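Local coordinates for Glyoxalase/bleomycin resistance protein/dioxygenase (Albidiferax ferrireducens T118, PDB 4QB5) that is of unproven function but may act as a dioxygenase, as some members of the vicinal oxygen chelate superfamily do, at residues C[29-33]-C[134-138]; C[56-60]-C[70-74]; C[98-102]-C[128-132]. All blocks are in the same frame, centred on the assembly; numbering follows the deposited sequence.

Contact 1 of 3, residues C[29-33]-C[134-138]; sequences VGVND and DPDGN
Val31 and Asp136 bring their backbones to 6.0 Å between CA atoms, where the chain leaving strand 24-30 passes the type I beta turn from Asp134 to Gly137. That turn links antiparallel strands 127-133 and 139-144, so the contact joins the two four-stranded mixed sheets of a vicinal oxygen chelate fold. Asp136 makes the largest part of the contact. Its CG is anti to the carbonyl carbon (chi1 -68°), and this sends the carboxylate toward Val31 and Asn32. OD1 of Asp136 accepts a hydrogen bond from Asn32 N at 2.8 Å; the donor comes from above the carboxylate plane, 43° out of it, and the bond is moderately bent. The other oxygen, Asp136 OD2, lies against the aliphatic branch point of Val31, 3.4 Å from its CB. Farther along, Val29 and Asn138 run past each other in opposite directions, with Val29 CB 3.9 Å from Asn138 CG. Asp134 holds the turn in shape from within. Its OD1 takes the N-H of Asp136, closing an Asx turn, and also that of Asn138 at 2.9 Å, the two donors arriving from opposite faces of the carboxylate; OD2 of Asp134 is bonded to Tyr41 OH of helix 34-46. Asp33 N-caps that helix, so the helix start and the turn meet here. One water ties them together: it donates to Asp136 OD2 at 2.7 Å and to Asp33 O, and accepts from Asp33 N at 2.8 Å.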
loop_
_atom_site.group_PDB
_atom_site.type_symbol
_atom_site.label_atom_id
_atom_site.label_comp_id
_atom_site.label_asym_id
_atom_site.label_seq_id
_atom_site.Cartn_x
_atom_site.Cartn_y
_atom_site.Cartn_z
ATOM N N VAL C 29 -4.202 -4.124 4.308
ATOM C CA VAL C 29 -4.332 -3.242 5.474
ATOM C C VAL C 29 -4.950 -4.021 6.618
ATOM O O VAL C 29 -5.685 -4.974 6.413
ATOM C CB VAL C 29 -5.157 -1.951 5.222
ATOM C CG1 VAL C 29 -4.489 -1.083 4.158
ATOM C CG2 VAL C 29 -6.610 -2.257 4.831
ATOM N N GLY C 30 -4.664 -3.584 7.843
ATOM C CA GLY C 30 -5.250 -4.235 9.005
ATOM C C GLY C 30 -6.586 -3.681 9.387
ATOM O O GLY C 30 -6.831 -2.490 9.297
ATOM N N VAL C 31 -7.517 -4.549 9.748
ATOM C CA VAL C 31 -8.822 -4.064 10.210
ATOM C C VAL C 31 -9.192 -4.760 11.523
ATOM O O VAL C 31 -8.730 -5.863 11.784
ATOM C CB VAL C 31 -9.923 -4.343 9.142
ATOM C CG1 VAL C 31 -9.555 -3.709 7.833
ATOM C CG2 VAL C 31 -10.157 -5.834 8.928
ATOM N N ASN C 32 -10.001 -4.109 12.349
ATOM C CA ASN C 32 -10.377 -4.648 13.646
ATOM C C ASN C 32 -11.721 -5.355 13.607
ATOM O O ASN C 32 -12.021 -6.143 14.497
ATOM C CB ASN C 32 -10.263 -3.573 14.746
ATOM C CG ASN C 32 -8.759 -3.315 15.183
ATOM O OD1 ASN C 32 -8.277 -2.136 15.291
ATOM N ND2 ASN C 32 -8.033 -4.412 15.463
ATOM N N ASP C 33 -12.458 -5.170 12.508
ATOM C CA ASP C 33 -13.742 -5.870 12.306
ATOM C C ASP C 33 -13.938 -6.203 10.853
ATOM O O ASP C 33 -14.312 -5.318 10.021
ATOM C CB ASP C 33 -14.880 -4.986 12.796
ATOM C CG ASP C 33 -16.220 -5.734 12.801
ATOM O OD1 ASP C 33 -16.433 -6.611 11.909
ATOM O OD2 ASP C 33 -17.012 -5.437 13.696
ATOM N N ASP C 134 -10.918 4.840 6.068
ATOM C CA ASP C 134 -11.787 3.698 6.244
ATOM C C ASP C 134 -12.226 3.628 7.742
ATOM O O ASP C 134 -11.836 4.467 8.568
ATOM C CB ASP C 134 -11.162 2.419 5.626
ATOM C CG ASP C 134 -10.131 1.724 6.520
ATOM O OD1 ASP C 134 -9.864 2.163 7.673
ATOM O OD2 ASP C 134 -9.560 0.677 6.045
ATOM N N PRO C 135 -13.083 2.688 8.064
ATOM C CA PRO C 135 -13.611 2.577 9.423
ATOM C C PRO C 135 -12.540 2.374 10.448
ATOM O O PRO C 135 -12.775 2.721 11.565
ATOM C CB PRO C 135 -14.528 1.336 9.356
ATOM C CG PRO C 135 -14.981 1.320 7.928
ATOM C CD PRO C 135 -13.772 1.787 7.125
ATOM N N ASP C 136 -11.367 1.865 10.059
ATOM C CA ASP C 136 -10.223 1.690 10.990
ATOM C C ASP C 136 -9.240 2.854 11.007
ATOM O O ASP C 136 -8.288 2.790 11.723
ATOM C CB ASP C 136 -9.491 0.395 10.645
ATOM C CG ASP C 136 -10.340 -0.834 10.951
ATOM O OD1 ASP C 136 -10.288 -1.341 12.099
ATOM O OD2 ASP C 136 -11.118 -1.255 10.083
ATOM N N GLY C 137 -9.480 3.922 10.252
ATOM C CA GLY C 137 -8.525 5.014 10.191
ATOM C C GLY C 137 -7.473 4.798 9.080
ATOM O O GLY C 137 -6.612 5.657 8.850
ATOM N N ASN C 138 -7.513 3.710 8.340
ATOM C CA ASN C 138 -6.606 3.639 7.175
ATOM C C ASN C 138 -6.896 4.755 6.155
ATOM O O ASN C 138 -8.043 4.951 5.753
ATOM C CB ASN C 138 -6.658 2.290 6.447
ATOM C CG ASN C 138 -6.313 1.106 7.358
ATOM O OD1 ASN C 138 -7.130 0.205 7.568
ATOM N ND2 ASN C 138 -5.108 1.100 7.887
HETATM O O HOH W 1 -13.024 -2.869 10.984
#

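Contact 2 of 3, residues C[56-60]-C[70-74]; sequences NKSRY and GITTP
In the pair Arg59-Thr72 the first torsions decide which atoms touch: Arg59 swings CG to the side of its backbone N (chi1 -61°), while Thr72 turns its hydroxyl away from the backbone nitrogen (chi1 -169°). Arg59 CG rests 3.2 Å from Thr72 OG1, and the two side chains point the same way. They form a non-hydrogen-bonded pair of the antiparallel hairpin made by strands 59-64 and 67-72. One residue on, Tyr60 and Ile71 are a hydrogen-bonded pair with side chains on the other face. Ile71 N gives its hydrogen to Tyr60 O at 2.9 Å, and Tyr60 N returns a bond to Ile71 O at 3.1 Å. On that face Tyr60 CB and Ile71 CG1 touch at 3.8 Å, next to helix 34-46, where Tyr60 OH is bonded to Glu35. The pairing outlasts the regular strands: Ser58, the centre of an inverse gamma turn, offers its carbonyl oxygen to Thr73 N at 3.0 Å in a nearly straight bond (170° at the hydrogen), and their CB atoms pack 3.7 Å apart. Beyond CG the Arg59 chain bends back to its own segment. There NE, with its partner in the guanidinium plane, bonds Asn56 O at 2.7 Å, and NH2 reaches Asn56 OD1 at the same distance from above the amide carbonyl plane. Thr72 OG1, for its part, donates to Thr73 O. The chemistry is therefore divided: the main chain carries the hydrogen bonds between segments, the side chains add van der Waals contacts, one of them the Thr72 hydroxyl oxygen against an arginine methylene, and the two bonds to Asn56 hold the guanidinium against rotation.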
loop_
_atom_site.group_PDB
_atom_site.type_symbol
_atom_site.label_atom_id
_atom_site.label_comp_id
_atom_site.label_asym_id
_atom_site.label_seq_id
_atom_site.Cartn_x
_atom_site.Cartn_y
_atom_site.Cartn_z
ATOM N N ASN C 56 -10.581 -15.703 2.872
ATOM C CA ASN C 56 -9.520 -16.625 2.942
ATOM C C ASN C 56 -8.813 -16.473 4.265
ATOM O O ASN C 56 -8.041 -15.497 4.470
ATOM C CB ASN C 56 -8.565 -16.418 1.795
ATOM C CG ASN C 56 -7.455 -17.418 1.830
ATOM O OD1 ASN C 56 -6.617 -17.394 2.734
ATOM N ND2 ASN C 56 -7.461 -18.343 0.875
ATOM N N LYS C 57 -9.120 -17.385 5.184
ATOM C CA LYS C 57 -8.637 -17.320 6.559
ATOM C C LYS C 57 -9.215 -16.049 7.171
ATOM O O LYS C 57 -10.350 -15.735 6.887
ATOM C CB LYS C 57 -7.101 -17.369 6.604
ATOM C CG LYS C 57 -6.510 -18.658 6.019
ATOM C CD LYS C 57 -5.100 -18.985 6.552
ATOM C CE LYS C 57 -3.998 -18.837 5.512
ATOM N NZ LYS C 57 -2.683 -19.200 6.117
ATOM N N SER C 58 -8.475 -15.296 7.984
ATOM C CA SER C 58 -9.040 -14.044 8.523
ATOM C C SER C 58 -8.759 -12.816 7.642
ATOM O O SER C 58 -8.297 -11.761 8.150
ATOM C CB SER C 58 -8.593 -13.799 9.965
ATOM O OG SER C 58 -8.919 -14.929 10.744
ATOM N N ARG C 59 -9.073 -12.968 6.344
ATOM C CA ARG C 59 -8.903 -11.933 5.328
ATOM C C ARG C 59 -10.010 -11.959 4.301
ATOM O O ARG C 59 -10.585 -13.029 3.985
ATOM C CB ARG C 59 -7.648 -12.163 4.514
ATOM C CG ARG C 59 -6.361 -12.151 5.288
ATOM C CD ARG C 59 -5.761 -13.516 5.559
ATOM N NE ARG C 59 -5.594 -14.425 4.425
ATOM C CZ ARG C 59 -4.448 -14.768 3.838
ATOM N NH1 ARG C 59 -3.275 -14.195 4.134
ATOM N NH2 ARG C 59 -4.472 -15.700 2.897
ATOM N N TYR C 60 -10.235 -10.801 3.690
ATOM C CA TYR C 60 -10.952 -10.735 2.453
ATOM C C TYR C 60 -10.071 -10.103 1.395
ATOM O O TYR C 60 -9.441 -9.040 1.648
ATOM C CB TYR C 60 -12.233 -9.912 2.616
ATOM C CG TYR C 60 -13.367 -10.638 3.322
ATOM C CD1 TYR C 60 -14.212 -11.514 2.634
ATOM C CD2 TYR C 60 -13.621 -10.409 4.663
ATOM C CE1 TYR C 60 -15.257 -12.168 3.296
ATOM C CE2 TYR C 60 -14.635 -11.066 5.324
ATOM C CZ TYR C 60 -15.452 -11.938 4.638
ATOM O OH TYR C 60 -16.459 -12.513 5.366
ATOM N N GLY C 70 -6.144 -6.464 0.013
ATOM C CA GLY C 70 -6.719 -7.286 1.079
ATOM C C GLY C 70 -6.904 -6.582 2.399
ATOM O O GLY C 70 -6.166 -5.647 2.751
ATOM N N ILE C 71 -7.928 -6.991 3.129
ATOM C CA ILE C 71 -8.140 -6.532 4.498
ATOM C C ILE C 71 -7.900 -7.736 5.390
ATOM O O ILE C 71 -8.252 -8.902 5.023
ATOM C CB ILE C 71 -9.526 -5.923 4.741
ATOM C CG1 ILE C 71 -10.655 -6.891 4.307
ATOM C CG2 ILE C 71 -9.601 -4.591 4.016
ATOM C CD1 ILE C 71 -12.023 -6.378 4.635
ATOM N N THR C 72 -7.236 -7.497 6.520
ATOM C CA THR C 72 -6.810 -8.626 7.357
ATOM C C THR C 72 -6.894 -8.298 8.828
ATOM O O THR C 72 -6.682 -7.161 9.262
ATOM C CB THR C 72 -5.358 -9.128 7.001
ATOM O OG1 THR C 72 -5.099 -10.385 7.657
ATOM C CG2 THR C 72 -4.259 -8.126 7.452
ATOM N N THR C 73 -7.214 -9.326 9.604
ATOM C CA THR C 73 -6.941 -9.360 11.031
ATOM C C THR C 73 -5.408 -9.508 11.164
ATOM O O THR C 73 -4.822 -10.358 10.499
ATOM C CB THR C 73 -7.618 -10.614 11.679
ATOM O OG1 THR C 73 -9.022 -10.408 11.609
ATOM C CG2 THR C 73 -7.246 -10.712 13.184
ATOM N N PRO C 74 -4.751 -8.652 11.963
ATOM C CA PRO C 74 -3.262 -8.763 11.976
ATOM C C PRO C 74 -2.800 -10.129 12.438
ATOM O O PRO C 74 -3.308 -10.654 13.435
ATOM C CB PRO C 74 -2.848 -7.694 12.979
ATOM C CG PRO C 74 -3.945 -6.629 12.833
ATOM C CD PRO C 74 -5.227 -7.445 12.629
#

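Contact 3 of 3, residues C[98-102]-C[128-132]; sequences CDAFH and YLAYL
Tyr128 and Asp99 form a hydrogen bond between helix 95-107 and strand 127-133, whose segments run almost parallel (8°) with axes 7.9 Å apart. Tyr128 extends its ring away from its own N (chi1 -167°), which carries the hydroxyl to Asp99. Tyr128 OH donates to the syn lone pair of Asp99 OD1, on the side of its other oxygen, at a short 2.5 Å; the side chains cross at about a right angle, with carboxylate and ring planes 65° apart. Contacts to rings follow. Cys98 CB comes up to the edge of the same tyrosine, 3.6 Å from Tyr128 CD1, its sulfur lying obliquely to the ring. Leu132 CD2 sits over one face of the His102 imidazole as a CH-pi contact, 4.1 Å from the centroid, while its other methyl, Leu132 CD1, meets Phe101 CE2 at 3.8 Å. Close packing centres on Ala130, whose CB lies against His102 CB (3.9 Å) and the backbone carbonyl Cys98 O (3.4 Å). Around this interface, Leu44 of helix 34-46 touches Phe101 and Leu132, Phe119 of strand 111-120 packs edge-to-face with Tyr128, and Ala142 of strand 139-144 meets Phe101.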
loop_
_atom_site.group_PDB
_atom_site.type_symbol
_atom_site.label_atom_id
_atom_site.label_comp_id
_atom_site.label_asym_id
_atom_site.label_seq_id
_atom_site.Cartn_x
_atom_site.Cartn_y
_atom_site.Cartn_z
ATOM N N CYS C 98 -14.023 8.777 -8.987
ATOM C CA CYS C 98 -13.441 9.239 -7.746
ATOM C C CYS C 98 -14.537 9.809 -6.854
ATOM O O CYS C 98 -14.509 9.572 -5.655
ATOM C CB CYS C 98 -12.370 10.341 -7.929
ATOM S SG CYS C 98 -10.922 9.841 -8.861
ATOM N N ASP C 99 -15.489 10.560 -7.409
ATOM C CA ASP C 99 -16.539 11.103 -6.558
ATOM C C ASP C 99 -17.493 9.981 -6.086
ATOM O O ASP C 99 -18.015 10.076 -5.019
ATOM C CB ASP C 99 -17.380 12.130 -7.272
ATOM C CG ASP C 99 -16.652 13.476 -7.430
ATOM O OD1 ASP C 99 -15.579 13.733 -6.837
ATOM O OD2 ASP C 99 -17.186 14.237 -8.205
ATOM N N ALA C 100 -17.792 9.021 -6.935
ATOM C CA ALA C 100 -18.668 7.851 -6.533
ATOM C C ALA C 100 -18.042 7.015 -5.424
ATOM O O ALA C 100 -18.687 6.581 -4.483
ATOM C CB ALA C 100 -18.835 6.980 -7.769
ATOM N N PHE C 101 -16.731 6.817 -5.527
ATOM C CA PHE C 101 -15.926 6.216 -4.451
ATOM C C PHE C 101 -16.055 6.954 -3.127
ATOM O O PHE C 101 -16.334 6.354 -2.104
ATOM C CB PHE C 101 -14.469 6.286 -4.966
ATOM C CG PHE C 101 -13.397 5.847 -4.030
ATOM C CD1 PHE C 101 -12.803 4.600 -4.220
ATOM C CD2 PHE C 101 -12.786 6.749 -3.175
ATOM C CE1 PHE C 101 -11.697 4.218 -3.468
ATOM C CE2 PHE C 101 -11.670 6.373 -2.404
ATOM C CZ PHE C 101 -11.122 5.110 -2.565
ATOM N N HIS C 102 -15.843 8.260 -3.180
ATOM C CA HIS C 102 -15.926 9.104 -2.026
ATOM C C HIS C 102 -17.320 9.004 -1.405
ATOM O O HIS C 102 -17.447 8.805 -0.205
ATOM C CB HIS C 102 -15.549 10.554 -2.355
ATOM C CG HIS C 102 -15.522 11.442 -1.160
ATOM N ND1 HIS C 102 -14.370 11.709 -0.444
ATOM C CD2 HIS C 102 -16.502 12.131 -0.550
ATOM C CE1 HIS C 102 -14.650 12.501 0.567
ATOM N NE2 HIS C 102 -15.939 12.779 0.521
ATOM N N TYR C 128 -7.112 14.216 -10.393
ATOM C CA TYR C 128 -8.279 14.345 -9.533
ATOM C C TYR C 128 -8.135 13.305 -8.386
ATOM O O TYR C 128 -7.802 12.144 -8.589
ATOM C CB TYR C 128 -9.530 14.129 -10.335
ATOM C CG TYR C 128 -10.767 14.550 -9.623
ATOM C CD1 TYR C 128 -11.376 13.712 -8.687
ATOM C CD2 TYR C 128 -11.358 15.771 -9.884
ATOM C CE1 TYR C 128 -12.530 14.094 -8.029
ATOM C CE2 TYR C 128 -12.502 16.156 -9.221
ATOM C CZ TYR C 128 -13.075 15.324 -8.299
ATOM O OH TYR C 128 -14.212 15.695 -7.634
ATOM N N LEU C 129 -8.393 13.751 -7.186
ATOM C CA LEU C 129 -8.196 12.953 -6.000
ATOM C C LEU C 129 -9.416 13.032 -5.096
ATOM O O LEU C 129 -9.937 14.105 -4.878
ATOM C CB LEU C 129 -7.053 13.571 -5.220
ATOM C CG LEU C 129 -5.654 13.310 -5.746
ATOM C CD1 LEU C 129 -4.655 14.229 -5.045
ATOM C CD2 LEU C 129 -5.359 11.872 -5.394
ATOM N N ALA C 130 -9.785 11.921 -4.475
ATOM C CA ALA C 130 -10.768 11.925 -3.404
ATOM C C ALA C 130 -10.232 11.092 -2.242
ATOM O O ALA C 130 -9.995 9.872 -2.422
ATOM C CB ALA C 130 -12.081 11.300 -3.925
ATOM N N TYR C 131 -10.061 11.721 -1.092
ATOM C CA TYR C 131 -9.501 11.113 0.100
ATOM C C TYR C 131 -10.512 10.683 1.131
ATOM O O TYR C 131 -11.457 11.380 1.375
ATOM C CB TYR C 131 -8.512 12.060 0.791
ATOM C CG TYR C 131 -7.132 12.208 0.108
ATOM C CD1 TYR C 131 -6.068 11.360 0.414
ATOM C CD2 TYR C 131 -6.910 13.214 -0.812
ATOM C CE1 TYR C 131 -4.810 11.508 -0.176
ATOM C CE2 TYR C 131 -5.666 13.377 -1.430
ATOM C CZ TYR C 131 -4.624 12.518 -1.119
ATOM O OH TYR C 131 -3.392 12.730 -1.716
ATOM N N LEU C 132 -10.257 9.555 1.793
ATOM C CA LEU C 132 -11.090 9.048 2.907
ATOM C C LEU C 132 -10.229 8.375 3.957
ATOM O O LEU C 132 -9.093 7.995 3.681
ATOM C CB LEU C 132 -12.017 7.892 2.448
ATOM C CG LEU C 132 -13.105 8.203 1.465
ATOM C CD1 LEU C 132 -13.600 6.893 0.863
ATOM C CD2 LEU C 132 -14.240 8.981 2.161
#

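Contacts 1 and 2 are neighbours in one sheet, their centres 11 Å apart. Strand 24-30 lies next to strand 67-72, with probable hydrogen bonds from Val31 N to Thr72 O (2.8 Å) and from Val29 N to Gly70 O (2.9 Å); both contacts also touch the second subunit. Contact 3 packs a helix on the other sheet, and its strand runs straight into the turn of contact 1, with centres 18 Å apart, so contact 1 lies between the other two. Contacts 2 and 3 are separate, about 24 Å between centres and about 12 Å between nearest atoms. No metal or ligand is bound at any of the three, so their relation to an active site is not established.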